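Local structure of GH5 (Bacteroidetes bacterium AC2a, 4YHE) at residues V291-F296 against R324-L329; G30-T35 against R78-R83; S117-L122 against Q133-E138; Q45-L50 against H89-A94; G250-N255 against V299-K304. The protein acts as a glycoside hydrolase family 5 cellulase, an endoglucanase that probably cleaves the beta-1,4-glucosidic links of cellulose. All coordinates share one frame; numbering follows the deposited sequence.

How the contacts relate
Contacts 2 and 4 cross first: from 30-35 and 45-50 the chain runs through barrel strand 57-60 to helix 78-93, where 78-83 closes contact 2 and 89-94 closes contact 4. They touch on that helix, where Arg83 lies against Met90. Contact 3 follows in series as a short loop closure, folding 117-122 back on helix 129-149; its Ser117 touches Gly30 of contact 2. Contacts 5 and 1 then cross: 250-255 pairs with 299-304, and 291-296, which lies between them in sequence, pairs with 324-329. Contact 1 closes a beta-alpha-beta unit in the barrel wall, contact 4 joins two outer helices, and contacts 2, 3 and 5 fasten loops. None encloses another.

Contact 1: V291-F296 against R324-L329; sequences VYFGEF and RRISAL
Strands 291-296 and 327-332, joined by helix 304-323, form a beta-alpha-beta unit of the closed eight-stranded TIM barrel. They run parallel, and Phe293 N donates to Ser327 O (2.8 Å) while Leu329 N returns a bond to Phe293 O (2.7 Å), nearly along its C=O axis. Tyr292 and Ser327 share one face of the sheet. The tyrosine's CG takes the crowded place between backbone N and carbonyl carbon (chi1 70°), so its ring leads away from Ser327, and CD2 meets Leu329 CD1 obliquely. Ser327 OG bonds to Gly11 O; a small serine fits close beside Tyr292, its OG 3.1 Å from Tyr292 CB, while a tyrosine is long enough to carry its hydroxyl to Glu160. Phe293 and Ala328 occupy the other face, against helices 270-285 and 304-323. Ile326 CG2 comes to the edge of the Phe293 ring, 3.6 Å from CD1, and the short Ala328 allows Phe296 to close in obliquely, CD1 to CB 3.5 Å. The chain turns a corner at Gly294 and Glu295; Glu295, held by Arg59 and Tyr243, occupies a position consistent with the nucleophile of family 5 enzymes. At the other end the backbones spread: Ser327 N is buried without a partner, and a water donates to both Val291 O (3.2 Å) and Arg325 O (2.7 Å).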
# COMPACT_ATOMS: atom_id res chain seq x y z
N VAL A 291 -7.66 -8.86 -3.42
CA VAL A 291 -6.27 -8.40 -3.42
C VAL A 291 -6.26 -6.93 -3.80
O VAL A 291 -6.96 -6.52 -4.70
CB VAL A 291 -5.41 -9.14 -4.47
CG1 VAL A 291 -3.96 -8.66 -4.42
CG2 VAL A 291 -5.49 -10.63 -4.28
N TYR A 292 -5.45 -6.14 -3.12
CA TYR A 292 -5.25 -4.76 -3.48
C TYR A 292 -3.77 -4.44 -3.38
O TYR A 292 -3.07 -4.99 -2.52
CB TYR A 292 -6.09 -3.79 -2.64
CG TYR A 292 -5.64 -3.66 -1.18
CD1 TYR A 292 -6.04 -4.58 -0.22
CD2 TYR A 292 -4.83 -2.60 -0.78
CE1 TYR A 292 -5.65 -4.45 1.11
CE2 TYR A 292 -4.42 -2.47 0.55
CZ TYR A 292 -4.84 -3.38 1.49
OH TYR A 292 -4.48 -3.27 2.78
N PHE A 293 -3.34 -3.59 -4.28
CA PHE A 293 -2.05 -2.95 -4.20
C PHE A 293 -2.17 -1.75 -3.24
O PHE A 293 -2.68 -0.70 -3.60
CB PHE A 293 -1.49 -2.59 -5.58
CG PHE A 293 -0.98 -3.79 -6.34
CD1 PHE A 293 -1.83 -4.53 -7.14
CD2 PHE A 293 0.35 -4.20 -6.22
CE1 PHE A 293 -1.37 -5.65 -7.82
CE2 PHE A 293 0.82 -5.34 -6.85
CZ PHE A 293 -0.05 -6.08 -7.66
N GLY A 294 -1.66 -1.94 -2.02
CA GLY A 294 -1.53 -0.85 -1.06
C GLY A 294 -0.68 0.29 -1.59
O GLY A 294 -0.91 1.45 -1.24
N GLU A 295 0.31 -0.05 -2.40
CA GLU A 295 1.18 0.89 -3.09
C GLU A 295 1.55 0.39 -4.44
O GLU A 295 1.91 -0.79 -4.59
CB GLU A 295 2.49 1.09 -2.32
CG GLU A 295 2.30 1.64 -0.94
CD GLU A 295 3.61 1.75 -0.14
OE1 GLU A 295 4.69 1.78 -0.74
OE2 GLU A 295 3.50 1.80 1.09
N PHE A 296 1.46 1.26 -5.44
CA PHE A 296 2.14 1.04 -6.71
C PHE A 296 2.57 2.37 -7.26
O PHE A 296 2.08 3.41 -6.86
CB PHE A 296 1.28 0.26 -7.75
CG PHE A 296 0.26 1.13 -8.46
CD1 PHE A 296 -0.88 1.54 -7.80
CD2 PHE A 296 0.49 1.58 -9.75
CE1 PHE A 296 -1.83 2.36 -8.43
CE2 PHE A 296 -0.45 2.41 -10.40
CZ PHE A 296 -1.61 2.80 -9.73
N ARG A 324 -8.29 -8.40 -13.69
CA ARG A 324 -8.15 -9.39 -12.64
C ARG A 324 -8.87 -9.04 -11.34
O ARG A 324 -8.71 -9.71 -10.34
CB ARG A 324 -6.64 -9.61 -12.40
CG ARG A 324 -6.01 -10.42 -13.51
CD ARG A 324 -4.52 -10.22 -13.75
NE ARG A 324 -4.15 -10.89 -14.99
CZ ARG A 324 -4.40 -10.41 -16.21
NH1 ARG A 324 -4.95 -9.21 -16.39
NH2 ARG A 324 -4.07 -11.14 -17.28
N ARG A 325 -9.72 -8.00 -11.37
CA ARG A 325 -10.51 -7.59 -10.19
C ARG A 325 -9.67 -7.13 -8.99
O ARG A 325 -10.06 -7.29 -7.84
CB ARG A 325 -11.49 -8.71 -9.79
CG ARG A 325 -12.36 -9.09 -10.99
CD ARG A 325 -13.43 -10.10 -10.69
NE ARG A 325 -14.06 -10.40 -11.97
CZ ARG A 325 -15.33 -10.78 -12.15
NH1 ARG A 325 -16.15 -10.94 -11.12
NH2 ARG A 325 -15.75 -11.00 -13.39
N ILE A 326 -8.53 -6.56 -9.32
CA ILE A 326 -7.57 -6.04 -8.35
C ILE A 326 -7.61 -4.50 -8.36
O ILE A 326 -7.54 -3.87 -9.40
CB ILE A 326 -6.18 -6.54 -8.69
CG1 ILE A 326 -6.12 -8.07 -8.50
CG2 ILE A 326 -5.12 -5.90 -7.77
CD1 ILE A 326 -4.83 -8.66 -9.02
N SER A 327 -7.74 -3.94 -7.16
CA SER A 327 -7.64 -2.51 -6.93
C SER A 327 -6.20 -2.13 -6.55
O SER A 327 -5.38 -2.99 -6.15
CB SER A 327 -8.59 -2.11 -5.81
OG SER A 327 -8.36 -2.85 -4.61
N ALA A 328 -5.92 -0.83 -6.63
CA ALA A 328 -4.54 -0.34 -6.44
C ALA A 328 -4.47 1.12 -6.02
O ALA A 328 -5.17 1.98 -6.58
CB ALA A 328 -3.73 -0.57 -7.70
N LEU A 329 -3.58 1.42 -5.07
CA LEU A 329 -3.42 2.77 -4.59
C LEU A 329 -2.03 3.31 -4.94
O LEU A 329 -0.99 2.75 -4.55
CB LEU A 329 -3.75 2.85 -3.10
CG LEU A 329 -5.20 2.49 -2.77
CD1 LEU A 329 -5.41 1.02 -2.44
CD2 LEU A 329 -5.69 3.36 -1.64
O HOH W 1 -10.03 -7.32 -5.14

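Contact 2: G30-T35 against R78-R83; sequences GCSYET and RGWLDR
Glu34 OE2 is held by three hydrogen bonds, from Arg83 NH2 (3.0 Å), the side chain of Gln23 and the backbone N of Ala42. The arginine approaches on the syn lone pair of OE2, while its NE bonds to Glu34 OE1 (2.8 Å) from above the carboxylate plane; NH2 also bonds to Ala42 O. The two flat groups stand 40° apart in this salt bridge: the extended glutamate reaches out, while the bend at chi2 of Arg83 (58°) turns NE and NH2 side-on to the carboxylate. The contact ties the small antiparallel hairpin of strands 27-28 and 31-32, which follows barrel strand 16-20, to helix 78-93 in the outer layer of the TIM barrel. One turn earlier, Trp80 points its six-membered ring at strand 31-32. Its CZ2 lies 3.2 Å from Ser32 OG, whose hydrogen bond goes to Thr63 O, and the indole stacks on His67. The small serine lets the broad ring come close. With two further N-H donors besides the guanidinium, Glu34 is likely to stay ionised.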
# COMPACT_ATOMS: atom_id res chain seq x y z
N GLY A 30 12.96 8.91 16.16
CA GLY A 30 12.03 8.08 16.91
C GLY A 30 10.61 8.59 17.09
O GLY A 30 9.84 8.04 17.89
N CYS A 31 10.24 9.63 16.37
CA CYS A 31 8.89 10.15 16.49
C CYS A 31 8.37 10.56 15.12
O CYS A 31 9.09 11.17 14.33
CB CYS A 31 8.85 11.35 17.44
SG CYS A 31 7.18 11.93 17.84
N SER A 32 7.12 10.22 14.88
CA SER A 32 6.46 10.65 13.65
C SER A 32 5.84 12.02 13.82
O SER A 32 5.44 12.41 14.94
CB SER A 32 5.41 9.62 13.18
OG SER A 32 4.51 9.29 14.21
N TYR A 33 5.84 12.78 12.73
CA TYR A 33 5.24 14.12 12.67
C TYR A 33 4.73 14.31 11.24
O TYR A 33 5.46 14.03 10.26
CB TYR A 33 6.25 15.25 12.99
CG TYR A 33 7.49 14.91 13.84
CD1 TYR A 33 8.62 14.32 13.26
CD2 TYR A 33 7.56 15.27 15.19
CE1 TYR A 33 9.75 14.05 14.00
CE2 TYR A 33 8.70 15.02 15.94
CZ TYR A 33 9.79 14.39 15.34
OH TYR A 33 10.95 14.09 16.08
N GLU A 34 3.52 14.81 11.10
CA GLU A 34 2.87 14.88 9.80
C GLU A 34 3.72 15.65 8.79
O GLU A 34 3.81 15.25 7.62
CB GLU A 34 1.49 15.51 9.91
CG GLU A 34 0.72 15.36 8.63
CD GLU A 34 -0.69 15.87 8.73
OE1 GLU A 34 -1.12 16.26 9.83
OE2 GLU A 34 -1.37 15.91 7.69
N THR A 35 4.29 16.78 9.22
CA THR A 35 5.12 17.63 8.35
C THR A 35 6.62 17.30 8.34
O THR A 35 7.41 18.04 7.75
CB THR A 35 4.96 19.13 8.69
OG1 THR A 35 5.45 19.40 10.01
CG2 THR A 35 3.51 19.57 8.58
N ARG A 78 -3.29 10.82 22.81
CA ARG A 78 -4.61 11.16 22.26
C ARG A 78 -4.57 12.12 21.11
O ARG A 78 -5.36 12.00 20.18
CB ARG A 78 -5.55 11.75 23.31
CG ARG A 78 -6.93 12.04 22.71
CD ARG A 78 -8.04 11.74 23.68
NE ARG A 78 -8.51 12.94 24.35
CZ ARG A 78 -9.19 12.94 25.49
NH1 ARG A 78 -9.48 11.80 26.11
NH2 ARG A 78 -9.59 14.09 26.03
N GLY A 79 -3.70 13.12 21.16
CA GLY A 79 -3.62 14.09 20.07
C GLY A 79 -3.28 13.44 18.74
O GLY A 79 -3.82 13.81 17.68
N TRP A 80 -2.41 12.44 18.78
CA TRP A 80 -2.00 11.73 17.55
C TRP A 80 -3.17 10.95 16.98
O TRP A 80 -3.51 11.08 15.80
CB TRP A 80 -0.83 10.81 17.82
CG TRP A 80 -0.25 10.20 16.60
CD1 TRP A 80 -0.28 8.88 16.25
CD2 TRP A 80 0.47 10.86 15.57
NE1 TRP A 80 0.35 8.69 15.05
CE2 TRP A 80 0.84 9.89 14.62
CE3 TRP A 80 0.82 12.20 15.35
CZ2 TRP A 80 1.54 10.21 13.47
CZ3 TRP A 80 1.54 12.51 14.20
CH2 TRP A 80 1.90 11.52 13.29
N LEU A 81 -3.83 10.17 17.85
CA LEU A 81 -4.98 9.38 17.46
C LEU A 81 -6.13 10.29 16.95
O LEU A 81 -6.82 9.96 16.00
CB LEU A 81 -5.44 8.49 18.61
CG LEU A 81 -6.55 7.48 18.34
CD1 LEU A 81 -6.21 6.61 17.15
CD2 LEU A 81 -6.77 6.61 19.56
N ASP A 82 -6.28 11.46 17.57
CA ASP A 82 -7.24 12.49 17.12
C ASP A 82 -7.03 12.92 15.68
O ASP A 82 -7.99 13.10 14.92
CB ASP A 82 -7.15 13.77 18.01
CG ASP A 82 -7.79 13.63 19.41
OD1 ASP A 82 -8.48 12.66 19.72
OD2 ASP A 82 -7.57 14.54 20.23
N ARG A 83 -5.77 13.14 15.31
CA ARG A 83 -5.45 13.58 13.96
C ARG A 83 -5.74 12.48 12.94
O ARG A 83 -6.32 12.74 11.89
CB ARG A 83 -4.00 14.03 13.88
CG ARG A 83 -3.53 14.48 12.52
CD ARG A 83 -4.36 15.62 11.96
NE ARG A 83 -3.79 16.10 10.70
CZ ARG A 83 -4.43 16.89 9.85
NH1 ARG A 83 -5.65 17.31 10.12
NH2 ARG A 83 -3.84 17.30 8.74

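Contact 3: S117-L122 against Q133-E138; sequences SHWLDL and QLIKQE
A stack and an apolar cluster make this contact, which lays the loop after barrel strand 97-101 on helix 129-149. The Glu138 carboxylate lies almost parallel to the Trp119 indole, the planes 9° apart, with OE2 3.3 Å above the ring system and over its centre. Nearer the helix, Glu138 CG makes a CH-pi contact 3.7 Å from the centroid of the six-membered ring. An extended glutamate, its CG anti to the backbone N, and a tryptophan turned into the crowded position (chi1 60°) meet tip to tip, while Leu120 CB touches the opposite indole face. In the apolar cluster, Ile135 sends CG2 to Leu120 CD1 at 3.5 Å, the side chains crossing at about a right angle. Its other arm, CG1, packs against Trp119 O at 3.5 Å, so a branched residue suits this place. Hydrogen bonds fix the loop's polar ends: Trp119 NE1 donates to Asp105, and Asp121 N-caps helix 122-127 through Ala124 N. An alanine in place of Trp119 takes away the surface on which Glu138 stacks and would probably loosen the loop on the helix. A negative carboxylate over the electron-rich indole face would probably be somewhat destabilised, which might raise its pKa.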
# COMPACT_ATOMS: atom_id res chain seq x y z
N SER A 117 14.79 2.87 17.05
CA SER A 117 13.45 3.13 17.58
C SER A 117 12.35 2.22 16.97
O SER A 117 11.18 2.33 17.32
CB SER A 117 13.07 4.59 17.35
OG SER A 117 13.98 5.49 17.96
N HIS A 118 12.74 1.32 16.08
CA HIS A 118 11.75 0.49 15.37
C HIS A 118 11.45 -0.75 16.22
O HIS A 118 12.14 -1.77 16.15
CB HIS A 118 12.23 0.15 13.96
CG HIS A 118 12.41 1.37 13.09
ND1 HIS A 118 11.37 1.94 12.39
CD2 HIS A 118 13.50 2.13 12.84
CE1 HIS A 118 11.81 3.01 11.74
NE2 HIS A 118 13.10 3.14 11.99
N TRP A 119 10.43 -0.61 17.06
CA TRP A 119 10.05 -1.65 18.04
C TRP A 119 9.52 -2.89 17.33
O TRP A 119 9.67 -4.00 17.84
CB TRP A 119 9.02 -1.12 19.03
CG TRP A 119 7.74 -0.66 18.37
CD1 TRP A 119 7.47 0.60 17.91
CD2 TRP A 119 6.57 -1.45 18.12
NE1 TRP A 119 6.20 0.63 17.35
CE2 TRP A 119 5.63 -0.61 17.46
CE3 TRP A 119 6.23 -2.79 18.35
CZ2 TRP A 119 4.38 -1.06 17.05
CZ3 TRP A 119 4.99 -3.23 17.94
CH2 TRP A 119 4.07 -2.37 17.30
N LEU A 120 8.91 -2.71 16.16
CA LEU A 120 8.36 -3.81 15.39
C LEU A 120 9.47 -4.46 14.55
O LEU A 120 9.70 -4.11 13.39
CB LEU A 120 7.21 -3.25 14.56
CG LEU A 120 6.34 -4.19 13.79
CD1 LEU A 120 5.82 -5.32 14.67
CD2 LEU A 120 5.18 -3.38 13.18
N ASP A 121 10.21 -5.39 15.18
CA ASP A 121 11.53 -5.80 14.74
C ASP A 121 11.52 -7.29 14.41
O ASP A 121 11.57 -8.11 15.31
CB ASP A 121 12.53 -5.51 15.88
CG ASP A 121 13.98 -5.73 15.49
OD1 ASP A 121 14.30 -6.60 14.65
OD2 ASP A 121 14.84 -5.07 16.09
N LEU A 122 11.47 -7.63 13.13
CA LEU A 122 11.29 -9.02 12.75
C LEU A 122 12.50 -9.94 13.09
O LEU A 122 12.31 -10.99 13.68
CB LEU A 122 10.91 -9.13 11.27
CG LEU A 122 10.68 -10.57 10.77
CD1 LEU A 122 9.47 -11.20 11.40
CD2 LEU A 122 10.55 -10.56 9.26
N GLN A 133 6.94 -12.39 21.74
CA GLN A 133 5.83 -12.20 22.68
C GLN A 133 5.59 -10.73 23.04
O GLN A 133 4.44 -10.31 23.11
CB GLN A 133 6.07 -13.02 23.98
CG GLN A 133 5.59 -14.47 23.91
CD GLN A 133 6.27 -15.42 24.92
OE1 GLN A 133 6.95 -15.00 25.87
NE2 GLN A 133 6.08 -16.72 24.69
N LEU A 134 6.66 -9.98 23.30
CA LEU A 134 6.54 -8.55 23.63
C LEU A 134 5.99 -7.73 22.47
O LEU A 134 5.15 -6.84 22.66
CB LEU A 134 7.91 -7.95 23.98
CG LEU A 134 8.57 -8.25 25.33
CD1 LEU A 134 9.92 -7.54 25.39
CD2 LEU A 134 7.69 -7.80 26.48
N ILE A 135 6.50 -8.02 21.27
CA ILE A 135 6.10 -7.29 20.07
C ILE A 135 4.61 -7.57 19.85
O ILE A 135 3.82 -6.67 19.54
CB ILE A 135 6.98 -7.68 18.87
CG1 ILE A 135 8.36 -7.05 19.03
CG2 ILE A 135 6.34 -7.28 17.54
CD1 ILE A 135 9.43 -7.64 18.16
N LYS A 136 4.21 -8.82 20.07
CA LYS A 136 2.82 -9.20 19.90
C LYS A 136 1.87 -8.52 20.88
O LYS A 136 0.72 -8.19 20.52
CB LYS A 136 2.65 -10.71 19.98
CG LYS A 136 3.05 -11.45 18.72
CD LYS A 136 3.05 -12.95 18.99
CE LYS A 136 3.64 -13.73 17.85
NZ LYS A 136 3.70 -15.20 18.14
N GLN A 137 2.33 -8.33 22.11
CA GLN A 137 1.55 -7.62 23.14
C GLN A 137 1.35 -6.15 22.74
O GLN A 137 0.24 -5.62 22.88
CB GLN A 137 2.26 -7.69 24.51
CG GLN A 137 2.18 -9.05 25.18
CD GLN A 137 3.05 -9.18 26.44
OE1 GLN A 137 4.10 -8.56 26.57
NE2 GLN A 137 2.61 -10.02 27.36
N GLU A 138 2.41 -5.51 22.24
CA GLU A 138 2.34 -4.11 21.76
C GLU A 138 1.37 -4.00 20.58
O GLU A 138 0.50 -3.12 20.57
CB GLU A 138 3.74 -3.55 21.46
CG GLU A 138 3.76 -2.08 21.08
CD GLU A 138 5.11 -1.37 21.20
OE1 GLU A 138 6.14 -1.98 21.64
OE2 GLU A 138 5.13 -0.16 20.88

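Contact 4: Q45-L50 against H89-A94; sequences QTFNGL and HMAHKA
The Phe47 ring lies with one face against the backbone of the neighbouring helix, Ala91 N standing 3.9 Å above its plane and displaced toward the rim. Around the ring, CD1 meets Ala91 CB at 3.7 Å and CD2 meets Met90 CB at 3.6 Å, the latter approaching obliquely. Met90 continues extended beyond CG and crosses the phenylalanine at about a right angle, bringing SD 5.1 Å from the ring centroid, 70° off the normal, in an oblique Met-aromatic contact. Phe47 reaches this spot with CG anti to its own carbonyl carbon (chi1 -61°). Helices 44-53 and 78-93 are consecutive outer helices of the beta/alpha barrel, and the strand between them in sequence, 57-60, supplies Val58 to touch both Phe47 and Ala91. Alanine suits positions 91 and 94, since a methyl lets the helices come close: Phe47 and Ala91 have their CA atoms 5.4 Å apart. At the end of helix 78-93, Ala94 CB sits 3.5 Å from Phe47 O. The outer margin is polar: Asn48 OD1 accepts a bond from a water (2.7 Å), which donates only weakly to Lys93 O, and another from Gln44 NE2, whose side chain also donates to Met90 O.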
# COMPACT_ATOMS: atom_id res chain seq x y z
N GLN A 45 -9.74 19.93 1.63
CA GLN A 45 -9.53 20.19 0.22
C GLN A 45 -8.64 19.10 -0.42
O GLN A 45 -8.82 18.75 -1.59
CB GLN A 45 -8.94 21.59 0.01
CG GLN A 45 -9.90 22.77 0.30
CD GLN A 45 -10.41 22.83 1.75
OE1 GLN A 45 -9.63 22.95 2.74
NE2 GLN A 45 -11.74 22.75 1.90
N THR A 46 -7.68 18.57 0.35
CA THR A 46 -6.89 17.45 -0.13
C THR A 46 -7.79 16.31 -0.59
O THR A 46 -7.69 15.86 -1.74
CB THR A 46 -5.95 16.89 0.96
OG1 THR A 46 -5.18 17.96 1.52
CG2 THR A 46 -5.01 15.85 0.37
N PHE A 47 -8.67 15.86 0.29
CA PHE A 47 -9.51 14.71 0.03
C PHE A 47 -10.58 15.01 -1.02
O PHE A 47 -10.91 14.15 -1.83
CB PHE A 47 -10.11 14.20 1.32
CG PHE A 47 -9.06 13.75 2.30
CD1 PHE A 47 -8.48 12.51 2.17
CD2 PHE A 47 -8.63 14.59 3.30
CE1 PHE A 47 -7.48 12.10 3.04
CE2 PHE A 47 -7.63 14.20 4.17
CZ PHE A 47 -7.06 12.95 4.05
N ASN A 48 -11.07 16.24 -1.03
CA ASN A 48 -11.99 16.67 -2.11
C ASN A 48 -11.32 16.56 -3.49
O ASN A 48 -11.93 16.11 -4.48
CB ASN A 48 -12.44 18.13 -1.85
CG ASN A 48 -13.35 18.28 -0.63
OD1 ASN A 48 -13.80 17.30 -0.03
ND2 ASN A 48 -13.65 19.52 -0.28
N GLY A 49 -10.06 16.97 -3.55
CA GLY A 49 -9.26 16.88 -4.77
C GLY A 49 -9.16 15.46 -5.27
O GLY A 49 -9.32 15.20 -6.46
N LEU A 50 -8.92 14.52 -4.34
CA LEU A 50 -8.81 13.12 -4.71
C LEU A 50 -10.13 12.60 -5.33
O LEU A 50 -10.11 11.97 -6.36
CB LEU A 50 -8.45 12.27 -3.51
CG LEU A 50 -7.14 12.69 -2.80
CD1 LEU A 50 -6.90 11.72 -1.66
CD2 LEU A 50 -5.98 12.69 -3.76
N HIS A 89 -12.00 10.93 8.79
CA HIS A 89 -13.35 11.50 8.60
C HIS A 89 -13.44 12.58 7.54
O HIS A 89 -14.50 12.71 6.89
CB HIS A 89 -13.95 11.87 9.97
CG HIS A 89 -14.36 10.67 10.76
ND1 HIS A 89 -13.56 10.11 11.75
CD2 HIS A 89 -15.44 9.86 10.65
CE1 HIS A 89 -14.17 9.04 12.23
NE2 HIS A 89 -15.31 8.87 11.58
N MET A 90 -12.35 13.30 7.26
CA MET A 90 -12.30 14.15 6.06
C MET A 90 -12.42 13.32 4.79
O MET A 90 -13.18 13.66 3.86
CB MET A 90 -10.99 14.96 5.98
CG MET A 90 -10.75 15.96 7.10
SD MET A 90 -9.10 16.68 6.93
CE MET A 90 -9.05 17.87 8.28
N ALA A 91 -11.66 12.23 4.73
CA ALA A 91 -11.72 11.29 3.62
C ALA A 91 -13.15 10.75 3.41
O ALA A 91 -13.63 10.69 2.27
CB ALA A 91 -10.76 10.14 3.86
N HIS A 92 -13.80 10.37 4.50
CA HIS A 92 -15.17 9.84 4.48
C HIS A 92 -16.12 10.90 3.98
O HIS A 92 -17.01 10.62 3.16
CB HIS A 92 -15.59 9.36 5.86
CG HIS A 92 -16.97 8.76 5.92
ND1 HIS A 92 -17.41 7.82 5.01
CD2 HIS A 92 -17.99 8.95 6.80
CE1 HIS A 92 -18.66 7.48 5.31
NE2 HIS A 92 -19.02 8.14 6.40
N LYS A 93 -15.93 12.12 4.45
CA LYS A 93 -16.72 13.25 3.95
C LYS A 93 -16.59 13.41 2.45
O LYS A 93 -17.53 13.81 1.78
CB LYS A 93 -16.30 14.52 4.68
CG LYS A 93 -17.16 15.74 4.42
CD LYS A 93 -16.85 16.79 5.50
CE LYS A 93 -17.43 18.15 5.15
NZ LYS A 93 -18.87 18.08 4.81
N ALA A 94 -15.41 13.11 1.90
CA ALA A 94 -15.24 13.17 0.47
C ALA A 94 -15.77 11.94 -0.32
O ALA A 94 -15.65 11.90 -1.54
CB ALA A 94 -13.77 13.42 0.13
O HOH W 2 -16.27 16.89 1.08

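Contact 5: G250-N255 against V299-K304; sequences GSAKYN and VRRASK
Two loops at the C-terminal ends of neighbouring barrel strands meet here, one following strand 236-242 by way of the short helix 246-249, the other following strand 291-296. Arg301 joins them, its chain folded at its second and third side-chain torsions so that the guanidinium comes back over its own loop. From there NH1 donates to Asn255 OD1 (2.8 Å, 154° at the hydrogen) and only weakly to Tyr254 O. The amide plane stands 84° from the guanidinium plane, and NH1 meets OD1 from above the carbonyl plane. Within its own segment, NE donates to Val299 O (2.9 Å), and NH2 bonds to Tyr248 O; the Tyr248 ring adds a cation-pi contact. Arginine fits because its several N-H groups can reach the side-chain oxygen of Asn255 and the backbone oxygens of Val299 and Tyr248 at once. An alanine in place of Arg301 removes the bonds to Asn255 OD1 and Tyr248 O, and the two loops would probably be held less firmly together. Aliphatic groups complete the join. Val299 CG2 sits 3.3 Å above the guanidinium plane, offset toward its rim, while CG1 approaches Gly250 O. Ala252, which leaves the short helix with a positive phi, offers a methyl small enough to fit beside the cation: its CB lies 3.7 Å from Arg301 NH1 and makes an apolar contact with Val299 CG2 at 3.9 Å.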
# COMPACT_ATOMS: atom_id res chain seq x y z
N GLY A 250 11.28 2.72 -9.94
CA GLY A 250 11.73 3.26 -8.69
C GLY A 250 13.04 4.01 -8.74
O GLY A 250 13.09 5.20 -8.41
N SER A 251 14.11 3.34 -9.19
CA SER A 251 15.43 4.01 -9.27
C SER A 251 15.56 4.84 -10.52
O SER A 251 16.38 5.73 -10.56
CB SER A 251 16.58 3.02 -9.18
OG SER A 251 16.60 2.21 -10.32
N ALA A 252 14.77 4.53 -11.56
CA ALA A 252 14.87 5.21 -12.85
C ALA A 252 16.26 5.16 -13.48
O ALA A 252 16.68 6.13 -14.11
CB ALA A 252 14.42 6.66 -12.73
N LYS A 253 16.99 4.06 -13.28
CA LYS A 253 18.18 3.84 -14.05
C LYS A 253 17.84 3.71 -15.52
O LYS A 253 18.64 4.12 -16.39
CB LYS A 253 18.87 2.58 -13.61
CG LYS A 253 19.59 2.72 -12.28
CD LYS A 253 20.13 1.38 -11.87
CE LYS A 253 20.54 1.35 -10.43
NZ LYS A 253 21.69 2.22 -10.13
N TYR A 254 16.70 3.11 -15.81
CA TYR A 254 16.17 3.03 -17.15
C TYR A 254 14.93 3.92 -17.26
O TYR A 254 14.11 3.96 -16.34
CB TYR A 254 15.80 1.59 -17.48
CG TYR A 254 16.98 0.63 -17.41
CD1 TYR A 254 17.35 0.04 -16.19
CD2 TYR A 254 17.74 0.34 -18.54
CE1 TYR A 254 18.42 -0.84 -16.11
CE2 TYR A 254 18.81 -0.55 -18.47
CZ TYR A 254 19.15 -1.13 -17.25
OH TYR A 254 20.24 -1.98 -17.16
N ASN A 255 14.73 4.56 -18.41
CA ASN A 255 13.62 5.48 -18.53
C ASN A 255 12.60 5.15 -19.61
O ASN A 255 11.76 5.98 -19.91
CB ASN A 255 14.18 6.91 -18.64
CG ASN A 255 14.72 7.40 -17.32
OD1 ASN A 255 13.95 7.65 -16.40
ND2 ASN A 255 16.03 7.44 -17.18
N VAL A 299 8.10 6.62 -10.90
CA VAL A 299 8.48 8.01 -10.82
C VAL A 299 8.30 8.82 -12.10
O VAL A 299 8.23 8.28 -13.21
CB VAL A 299 9.91 8.21 -10.29
CG1 VAL A 299 10.03 7.59 -8.90
CG2 VAL A 299 10.97 7.69 -11.26
N ARG A 300 8.20 10.12 -11.91
CA ARG A 300 8.06 11.08 -12.99
C ARG A 300 9.37 11.20 -13.77
O ARG A 300 10.46 10.98 -13.23
CB ARG A 300 7.68 12.45 -12.41
CG ARG A 300 7.29 13.50 -13.45
CD ARG A 300 6.88 14.82 -12.82
NE ARG A 300 7.99 15.56 -12.23
CZ ARG A 300 8.82 16.34 -12.92
NH1 ARG A 300 8.73 16.45 -14.24
NH2 ARG A 300 9.76 17.00 -12.28
N ARG A 301 9.26 11.59 -15.03
CA ARG A 301 10.43 11.80 -15.88
C ARG A 301 10.57 13.23 -16.35
O ARG A 301 9.56 13.91 -16.62
CB ARG A 301 10.33 10.88 -17.10
CG ARG A 301 9.92 9.47 -16.78
CD ARG A 301 10.96 8.70 -15.98
NE ARG A 301 10.30 7.74 -15.10
CZ ARG A 301 10.75 6.52 -14.79
NH1 ARG A 301 11.88 6.04 -15.29
NH2 ARG A 301 10.04 5.76 -13.98
N ALA A 302 11.81 13.68 -16.56
CA ALA A 302 12.05 15.06 -17.06
C ALA A 302 11.68 15.28 -18.54
O ALA A 302 11.07 16.29 -18.91
CB ALA A 302 13.49 15.48 -16.77
N SER A 303 11.98 14.30 -19.38
CA SER A 303 11.70 14.37 -20.81
C SER A 303 10.26 14.00 -21.12
O SER A 303 9.71 13.08 -20.54
CB SER A 303 12.70 13.45 -21.56
OG SER A 303 12.08 12.47 -22.37
N LYS A 304 9.62 14.72 -22.04
CA LYS A 304 8.24 14.39 -22.39
C LYS A 304 8.12 13.03 -23.02
O LYS A 304 7.15 12.32 -22.80
CB LYS A 304 7.67 15.40 -23.39
CG LYS A 304 7.42 16.77 -22.79
CD LYS A 304 6.59 17.62 -23.73
CE LYS A 304 6.37 18.99 -23.12
NZ LYS A 304 5.45 19.81 -23.97